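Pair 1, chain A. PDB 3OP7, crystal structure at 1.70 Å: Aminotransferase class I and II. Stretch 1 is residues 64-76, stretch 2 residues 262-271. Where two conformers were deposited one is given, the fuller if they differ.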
# COMPACT_ATOMS: atom_id res chain seq x y z
N GLY A 64 4.22 12.88 2.66
CA GLY A 64 3.47 13.46 3.77
C GLY A 64 3.69 14.98 3.84
O GLY A 64 4.77 15.50 3.49
N SER A 65 2.69 15.69 4.33
CA SER A 65 2.71 17.12 4.40
C SER A 65 3.75 17.61 5.39
O SER A 65 4.17 16.85 6.30
CB SER A 65 1.34 17.65 4.83
OG SER A 65 0.95 17.15 6.09
N PRO A 66 4.15 18.87 5.26
CA PRO A 66 5.10 19.40 6.24
C PRO A 66 4.54 19.37 7.66
O PRO A 66 5.29 19.13 8.64
CB PRO A 66 5.33 20.83 5.72
CG PRO A 66 5.11 20.71 4.25
CD PRO A 66 3.98 19.78 4.11
N ALA A 67 3.24 19.60 7.79
CA ALA A 67 2.60 19.57 9.13
C ALA A 67 2.61 18.14 9.69
O ALA A 67 2.88 17.93 10.85
CB ALA A 67 1.16 20.11 9.06
N PHE A 68 2.31 17.17 8.83
CA PHE A 68 2.41 15.74 9.20
C PHE A 68 3.82 15.39 9.69
O PHE A 68 4.01 14.86 10.78
CB PHE A 68 2.01 14.85 8.02
CG PHE A 68 2.20 13.41 8.29
CD1 PHE A 68 1.22 12.69 8.95
CD2 PHE A 68 3.34 12.75 7.85
CE1 PHE A 68 1.38 11.32 9.19
CE2 PHE A 68 3.53 11.34 8.11
CZ PHE A 68 2.55 10.64 8.78
N LYS A 69 4.83 15.73 8.89
CA LYS A 69 6.20 15.40 9.26
C LYS A 69 6.61 16.07 10.54
O LYS A 69 7.23 15.42 11.39
CB LYS A 69 7.21 15.72 8.14
CG LYS A 69 7.07 14.86 6.93
CD LYS A 69 8.21 15.27 5.96
CE LYS A 69 8.23 14.43 4.75
NZ LYS A 69 9.46 14.72 3.88
N LYS A 70 6.30 17.34 10.69
CA LYS A 70 6.66 18.06 11.94
C LYS A 70 5.94 17.47 13.16
O LYS A 70 6.59 17.20 14.17
CB LYS A 70 6.31 19.53 11.85
CG LYS A 70 6.73 20.39 13.05
CD LYS A 70 8.24 20.40 13.22
CE LYS A 70 8.69 21.37 14.28
NZ LYS A 70 10.18 21.38 14.47
N SER A 71 4.62 17.29 13.06
CA SER A 71 3.84 16.81 14.21
C SER A 71 4.30 15.41 14.63
O SER A 71 4.45 15.16 15.81
CB SER A 71 2.35 16.77 13.91
OG SER A 71 1.82 18.09 13.72
N VAL A 72 4.53 14.53 13.64
CA VAL A 72 5.07 13.20 13.94
C VAL A 72 6.43 13.30 14.63
O VAL A 72 6.66 12.64 15.65
CB VAL A 72 5.16 12.29 12.72
CG1 VAL A 72 6.00 11.03 13.06
CG2 VAL A 72 3.76 11.88 12.19
N SER A 73 7.36 14.09 14.06
CA SER A 73 8.71 14.27 14.66
C SER A 73 8.62 14.69 16.13
O SER A 73 9.42 14.25 16.96
CB SER A 73 9.56 15.23 13.78
OG SER A 73 9.21 16.58 13.97
N GLN A 74 7.62 15.49 16.46
CA GLN A 74 7.44 16.04 17.78
C GLN A 74 6.95 14.99 18.81
O GLN A 74 7.00 15.22 20.02
CB GLN A 74 6.48 17.23 17.74
CG GLN A 74 7.09 18.50 17.16
CD GLN A 74 6.08 19.62 17.01
OE1 GLN A 74 4.91 19.40 16.64
NE2 GLN A 74 6.51 20.84 17.28
N LEU A 75 6.48 13.85 18.32
CA LEU A 75 6.08 12.74 19.23
C LEU A 75 7.31 12.07 19.87
O LEU A 75 7.17 11.35 20.85
CB LEU A 75 5.26 11.68 18.48
CG LEU A 75 3.94 12.13 17.83
CD1 LEU A 75 3.36 11.06 16.93
CD2 LEU A 75 2.92 12.56 18.91
N TYR A 76 8.49 12.33 19.33
CA TYR A 76 9.73 11.74 19.77
C TYR A 76 10.66 12.77 20.33
O TYR A 76 10.47 13.98 20.08
CB TYR A 76 10.46 11.14 18.57
CG TYR A 76 9.68 10.10 17.82
CD1 TYR A 76 8.83 10.48 16.78
CD2 TYR A 76 9.76 8.76 18.15
CE1 TYR A 76 8.10 9.53 16.06
CE2 TYR A 76 9.02 7.80 17.46
CZ TYR A 76 8.18 8.18 16.40
OH TYR A 76 7.45 7.20 15.73
N VAL A 262 -6.60 14.69 7.20
CA VAL A 262 -7.15 14.21 8.48
C VAL A 262 -6.01 13.90 9.44
O VAL A 262 -6.09 14.24 10.62
CB VAL A 262 -8.07 12.98 8.32
CG1 VAL A 262 -8.53 12.44 9.69
CG2 VAL A 262 -9.27 13.33 7.40
N ALA A 263 -4.92 13.33 8.92
CA ALA A 263 -3.79 12.98 9.81
C ALA A 263 -3.21 14.26 10.44
O ALA A 263 -2.86 14.25 11.59
CB ALA A 263 -2.69 12.22 9.03
N GLN A 264 -3.10 15.34 9.64
CA GLN A 264 -2.56 16.61 10.15
C GLN A 264 -3.42 17.07 11.36
O GLN A 264 -2.92 17.49 12.39
CB GLN A 264 -2.62 17.70 9.07
CG GLN A 264 -1.62 17.55 7.92
CD GLN A 264 -1.75 18.67 6.90
OE1 GLN A 264 -1.76 19.86 7.26
NE2 GLN A 264 -1.89 18.31 5.66
N LEU A 265 -4.74 17.07 11.14
CA LEU A 265 -5.70 17.45 12.20
C LEU A 265 -5.59 16.55 13.44
O LEU A 265 -5.54 17.07 14.58
CB LEU A 265 -7.11 17.43 11.62
CG LEU A 265 -8.25 17.82 12.56
CD1 LEU A 265 -8.06 19.24 13.15
CD2 LEU A 265 -9.57 17.73 11.77
N ALA A 266 -5.58 15.23 13.26
CA ALA A 266 -5.47 14.30 14.38
C ALA A 266 -4.17 14.49 15.14
O ALA A 266 -4.17 14.56 16.39
CB ALA A 266 -5.60 12.84 13.90
N LEU A 267 -3.07 14.62 14.44
CA LEU A 267 -1.77 14.80 15.12
C LEU A 267 -1.65 16.13 15.86
O LEU A 267 -1.03 16.20 16.94
CB LEU A 267 -0.64 14.66 14.08
CG LEU A 267 -0.42 13.21 13.72
CD1 LEU A 267 0.31 13.10 12.39
CD2 LEU A 267 0.35 12.46 14.80
N ALA A 268 -2.28 17.15 15.33
CA ALA A 268 -2.33 18.47 15.96
C ALA A 268 -3.13 18.43 17.25
O ALA A 268 -2.95 19.30 18.10
CB ALA A 268 -2.87 19.57 14.99
N HIS A 269 -3.96 17.41 17.44
CA HIS A 269 -4.73 17.26 18.66
C HIS A 269 -4.56 15.86 19.24
O HIS A 269 -5.47 15.29 19.80
CB HIS A 269 -6.18 17.56 18.33
CG HIS A 269 -6.39 18.97 17.88
ND1 HIS A 269 -6.31 19.34 16.55
CD2 HIS A 269 -6.61 20.11 18.57
CE1 HIS A 269 -6.51 20.64 16.45
NE2 HIS A 269 -6.69 21.13 17.66
N TYR A 270 -3.35 15.33 19.15
CA TYR A 270 -3.13 13.94 19.55
C TYR A 270 -3.38 13.73 21.01
O TYR A 270 -3.87 12.66 21.42
CB TYR A 270 -1.75 13.43 19.13
CG TYR A 270 -0.63 13.84 20.06
CD1 TYR A 270 0.01 15.06 19.89
CD2 TYR A 270 -0.20 13.00 21.07
CE1 TYR A 270 1.02 15.44 20.72
CE2 TYR A 270 0.83 13.37 21.90
CZ TYR A 270 1.44 14.60 21.72
OH TYR A 270 2.47 15.02 22.55
N GLN A 271 -3.07 14.73 21.84
CA GLN A 271 -3.28 14.58 23.27
C GLN A 271 -4.77 14.42 23.63
O GLN A 271 -5.12 13.69 24.58
CB GLN A 271 -2.60 15.75 24.00
CG GLN A 271 -1.06 15.60 23.92
CD GLN A 271 -0.27 16.87 24.18
OE1 GLN A 271 -0.47 17.89 23.52
NE2 GLN A 271 0.66 16.80 25.12
O HOH W 1 -0.39 18.59 12.17

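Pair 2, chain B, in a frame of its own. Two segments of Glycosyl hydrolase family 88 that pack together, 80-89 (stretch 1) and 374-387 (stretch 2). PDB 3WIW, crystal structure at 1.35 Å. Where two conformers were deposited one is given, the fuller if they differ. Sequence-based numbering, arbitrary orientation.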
# COMPACT_ATOMS: atom_id res chain seq x y z
N GLY B 80 10.70 -3.93 -2.76
CA GLY B 80 10.37 -2.52 -2.79
C GLY B 80 10.93 -1.77 -1.60
O GLY B 80 11.45 -0.65 -1.73
N THR B 81 10.84 -2.38 -0.42
CA THR B 81 11.36 -1.78 0.81
C THR B 81 12.87 -1.62 0.74
O THR B 81 13.43 -0.61 1.19
CB THR B 81 10.91 -2.59 2.04
OG1 THR B 81 9.49 -2.75 1.96
CG2 THR B 81 11.26 -1.86 3.33
N LEU B 82 13.54 -2.60 0.13
CA LEU B 82 14.98 -2.50 -0.10
C LEU B 82 15.31 -1.31 -1.02
O LEU B 82 16.25 -0.56 -0.74
CB LEU B 82 15.53 -3.81 -0.69
CG LEU B 82 15.60 -5.02 0.25
CD1 LEU B 82 15.94 -6.28 -0.54
CD2 LEU B 82 16.63 -4.78 1.37
N TRP B 83 14.53 -1.11 -2.09
CA TRP B 83 14.75 0.06 -2.94
C TRP B 83 14.59 1.35 -2.14
O TRP B 83 15.41 2.26 -2.23
CB TRP B 83 13.80 0.08 -4.16
CG TRP B 83 14.16 -0.96 -5.18
CD1 TRP B 83 13.43 -2.06 -5.51
CD2 TRP B 83 15.37 -1.03 -5.95
NE1 TRP B 83 14.09 -2.79 -6.47
CE2 TRP B 83 15.29 -2.19 -6.74
CE3 TRP B 83 16.51 -0.22 -6.04
CZ2 TRP B 83 16.32 -2.56 -7.63
CZ3 TRP B 83 17.53 -0.59 -6.90
CH2 TRP B 83 17.41 -1.75 -7.70
N TYR B 84 13.54 1.43 -1.33
CA TYR B 84 13.35 2.61 -0.49
C TYR B 84 14.49 2.81 0.53
O TYR B 84 14.94 3.93 0.75
CB TYR B 84 12.00 2.56 0.21
CG TYR B 84 10.79 2.84 -0.66
CD1 TYR B 84 10.90 3.49 -1.91
CD2 TYR B 84 9.53 2.45 -0.24
CE1 TYR B 84 9.76 3.75 -2.68
CE2 TYR B 84 8.40 2.70 -1.00
CZ TYR B 84 8.51 3.37 -2.20
OH TYR B 84 7.37 3.63 -2.94
N GLY B 85 14.96 1.73 1.15
CA GLY B 85 16.08 1.79 2.06
C GLY B 85 17.32 2.33 1.36
O GLY B 85 18.04 3.15 1.91
N TYR B 86 17.53 1.91 0.11
CA TYR B 86 18.63 2.43 -0.70
C TYR B 86 18.46 3.93 -0.97
O TYR B 86 19.41 4.70 -0.84
CB TYR B 86 18.73 1.67 -2.02
CG TYR B 86 19.67 2.31 -3.02
CD1 TYR B 86 21.00 2.54 -2.70
CD2 TYR B 86 19.22 2.67 -4.28
CE1 TYR B 86 21.87 3.12 -3.61
CE2 TYR B 86 20.08 3.24 -5.19
CZ TYR B 86 21.40 3.47 -4.86
OH TYR B 86 22.23 4.05 -5.79
N GLU B 87 17.25 4.35 -1.32
CA GLU B 87 17.02 5.76 -1.60
C GLU B 87 17.23 6.65 -0.37
O GLU B 87 17.78 7.74 -0.47
CB GLU B 87 15.62 5.98 -2.17
CG GLU B 87 15.44 5.39 -3.54
CD GLU B 87 14.11 5.79 -4.13
OE1 GLU B 87 13.10 5.17 -3.76
OE2 GLU B 87 14.08 6.74 -4.94
N LEU B 88 16.81 6.17 0.80
CA LEU B 88 16.97 6.93 2.02
C LEU B 88 18.44 7.06 2.38
O LEU B 88 18.90 8.14 2.77
CB LEU B 88 16.21 6.26 3.17
CG LEU B 88 14.68 6.37 3.12
CD1 LEU B 88 14.01 5.37 4.04
CD2 LEU B 88 14.22 7.78 3.46
N SER B 89 19.18 5.97 2.25
CA SER B 89 20.51 5.88 2.86
C SER B 89 21.67 6.03 1.89
O SER B 89 22.78 6.35 2.31
CB SER B 89 20.65 4.53 3.54
OG SER B 89 20.70 3.52 2.54
N LEU B 374 4.20 -6.81 9.21
CA LEU B 374 3.81 -7.18 7.87
C LEU B 374 4.68 -6.43 6.89
O LEU B 374 4.97 -5.23 7.07
CB LEU B 374 2.33 -6.88 7.65
CG LEU B 374 1.40 -8.08 7.94
CD1 LEU B 374 -0.03 -7.64 8.19
CD2 LEU B 374 1.48 -9.04 6.72
N ASN B 375 5.11 -7.12 5.84
CA ASN B 375 6.02 -6.52 4.89
C ASN B 375 5.50 -5.22 4.25
O ASN B 375 6.27 -4.27 4.07
CB ASN B 375 6.49 -7.55 3.85
CG ASN B 375 5.35 -8.23 3.08
OD1 ASN B 375 4.18 -7.80 3.10
ND2 ASN B 375 5.70 -9.31 2.37
N TYR B 376 4.20 -5.12 4.02
CA TYR B 376 3.68 -3.88 3.42
C TYR B 376 3.61 -2.73 4.40
O TYR B 376 3.70 -1.57 3.98
CB TYR B 376 2.36 -4.07 2.70
CG TYR B 376 1.27 -4.82 3.47
CD1 TYR B 376 0.38 -4.14 4.30
CD2 TYR B 376 1.11 -6.19 3.31
CE1 TYR B 376 -0.63 -4.81 4.97
CE2 TYR B 376 0.08 -6.89 3.96
CZ TYR B 376 -0.78 -6.19 4.79
OH TYR B 376 -1.82 -6.82 5.44
N ALA B 377 3.48 -3.00 5.71
CA ALA B 377 3.60 -1.91 6.69
C ALA B 377 4.98 -1.27 6.56
O ALA B 377 5.11 -0.05 6.54
CB ALA B 377 3.37 -2.40 8.08
N ASP B 378 6.01 -2.10 6.43
CA ASP B 378 7.37 -1.57 6.32
C ASP B 378 7.55 -0.77 5.03
O ASP B 378 8.20 0.30 5.05
CB ASP B 378 8.41 -2.68 6.36
CG ASP B 378 8.48 -3.41 7.70
OD1 ASP B 378 7.81 -3.02 8.67
OD2 ASP B 378 9.27 -4.38 7.79
N TYR B 379 6.99 -1.26 3.91
CA TYR B 379 7.13 -0.60 2.63
C TYR B 379 6.52 0.79 2.69
O TYR B 379 7.19 1.79 2.35
CB TYR B 379 6.42 -1.47 1.60
CG TYR B 379 6.38 -0.85 0.23
CD1 TYR B 379 7.45 -1.01 -0.68
CD2 TYR B 379 5.27 -0.10 -0.20
CE1 TYR B 379 7.40 -0.46 -1.96
CE2 TYR B 379 5.21 0.46 -1.48
CZ TYR B 379 6.28 0.27 -2.35
OH TYR B 379 6.26 0.78 -3.62
N TYR B 380 5.27 0.90 3.15
CA TYR B 380 4.62 2.21 3.18
C TYR B 380 5.19 3.13 4.26
O TYR B 380 5.21 4.34 4.08
CB TYR B 380 3.07 2.11 3.24
CG TYR B 380 2.54 1.54 1.93
CD1 TYR B 380 2.57 2.30 0.75
CD2 TYR B 380 2.10 0.22 1.87
CE1 TYR B 380 2.13 1.76 -0.47
CE2 TYR B 380 1.67 -0.33 0.66
CZ TYR B 380 1.69 0.45 -0.51
OH TYR B 380 1.29 -0.12 -1.68
N TYR B 381 5.73 2.55 5.33
CA TYR B 381 6.42 3.35 6.32
C TYR B 381 7.68 4.00 5.75
O TYR B 381 7.89 5.21 5.89
CB TYR B 381 6.77 2.49 7.53
CG TYR B 381 7.64 3.15 8.56
CD1 TYR B 381 7.17 4.22 9.33
CD2 TYR B 381 8.92 2.68 8.81
CE1 TYR B 381 7.97 4.81 10.33
CE2 TYR B 381 9.73 3.25 9.79
CZ TYR B 381 9.25 4.32 10.54
OH TYR B 381 10.05 4.87 11.51
N LEU B 382 8.52 3.22 5.05
CA LEU B 382 9.70 3.84 4.45
C LEU B 382 9.30 4.82 3.34
O LEU B 382 9.96 5.86 3.17
CB LEU B 382 10.72 2.82 3.95
CG LEU B 382 11.38 1.96 5.04
CD1 LEU B 382 12.60 1.28 4.46
CD2 LEU B 382 11.77 2.78 6.27
N GLU B 383 8.24 4.53 2.60
CA GLU B 383 7.77 5.48 1.59
C GLU B 383 7.41 6.80 2.25
O GLU B 383 7.79 7.88 1.78
CB GLU B 383 6.57 4.91 0.86
CG GLU B 383 6.17 5.73 -0.34
CD GLU B 383 4.97 5.12 -0.99
OE1 GLU B 383 5.16 4.32 -1.92
OE2 GLU B 383 3.83 5.39 -0.55
N ALA B 384 6.72 6.72 3.39
CA ALA B 384 6.35 7.92 4.13
C ALA B 384 7.58 8.69 4.66
O ALA B 384 7.63 9.92 4.59
CB ALA B 384 5.38 7.56 5.27
N LEU B 385 8.57 7.96 5.18
CA LEU B 385 9.80 8.60 5.62
C LEU B 385 10.49 9.34 4.46
O LEU B 385 10.98 10.45 4.63
CB LEU B 385 10.79 7.60 6.21
CG LEU B 385 10.37 6.87 7.49
CD1 LEU B 385 11.56 6.17 8.12
CD2 LEU B 385 9.75 7.81 8.51
N LYS B 386 10.53 8.72 3.29
CA LYS B 386 11.14 9.36 2.13
C LYS B 386 10.35 10.63 1.74
O LYS B 386 10.94 11.67 1.48
CB LYS B 386 11.21 8.37 0.97
CG LYS B 386 12.04 8.87 -0.19
CD LYS B 386 12.20 7.82 -1.30
CE LYS B 386 10.86 7.45 -1.91
NZ LYS B 386 11.02 7.03 -3.34
N ARG B 387 9.02 10.55 1.72
CA ARG B 387 8.20 11.72 1.40
C ARG B 387 8.37 12.85 2.43
O ARG B 387 8.47 14.03 2.07
CB ARG B 387 6.72 11.33 1.26
CG ARG B 387 6.46 10.48 0.05
CD ARG B 387 5.02 9.96 0.00
NE ARG B 387 4.79 9.18 -1.21
CZ ARG B 387 3.59 8.83 -1.67
NH1 ARG B 387 3.50 8.16 -2.83
NH2 ARG B 387 2.49 9.14 -0.99
O HOH W 2 8.98 -5.09 3.36

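The sharpest difference lies at one matched position, S71(A) in pair 1 and Y84(B) in pair 2, whose CA atoms superpose to 0.1 Å. Both residues direct CA-to-CB toward the partner helix, but they fill the space on different scales. S71(A) brings its CB to 3.7 Å from L267(A) CB, and its OG lies 2.7 Å from a water, which donates to Q264(A) O at 2.8 Å. Y84(B) instead reaches across as a knob among Y379(B), L382(B), E383(B) and K386(B), and its OH donates a short hydrogen bond to E383(B) OE1 at 2.5 Å. In pair 1 a water links S71(A) OG to Q264(A) O; in pair 2 the longer phenol reaches a side chain of the partner helix directly.

The frame beneath is the same. Two helices run roughly parallel, at 31° with axes 8.8 Å apart in pair 1 and at 25° and 8.9 Å in pair 2, and 14 central residues superpose at 0.5 Å. A leucine is kept at L267(A) and L382(B), with side-chain centres 0.5 Å apart and CA-to-CB toward the other helix in both. Its branched, apolar end suits a pocket between helical turns: L267(A) CD1 lies 3.6 Å from F68(A) CD1 and 3.7 Å from V72(A) CG2, while L382(B) sits among T81(B), Y84(B), G85(B) and L88(B), with its CD1 3.6 Å from T81(B) CG2. The phenylalanine and valine of pair 1 correspond to T81(B) and G85(B), so bulk is lost at these two positions, while Y84(B) adds it where pair 1 has S71(A).

Q264(A) and Y379(B) also match. The flexible glutamine places OE1 3.4 Å from A67(A) CB, a methyl small enough for the close approach. The position of A67(A) is matched by G80(B), where an ideal CB would lie 2.5 Å from Y379(B) CE1, so the lack of a side chain leaves room for the ring. The Y379(B) ring also packs obliquely with that of Y84(B), with Y379(B) CE1 3.5 Å from Y84(B) CE2.

Toward the C-terminal end, L75(A) matches L88(B). L75(A) lays CD2 over one face of the Y270(A) ring, 3.6 Å from its centroid, a CH-pi contact. Y270(A) falls on L385(B), whose CB is 4.4 Å from L88(B) CD2, an aliphatic packing in place of the aromatic one. Pair 2 adds a charged clasp: K386(B) NZ donates to E87(B) OE1 at 2.8 Å in a salt bridge, lysine's long chain spanning the gap. Q74(A), the match of E87(B), makes no such contact.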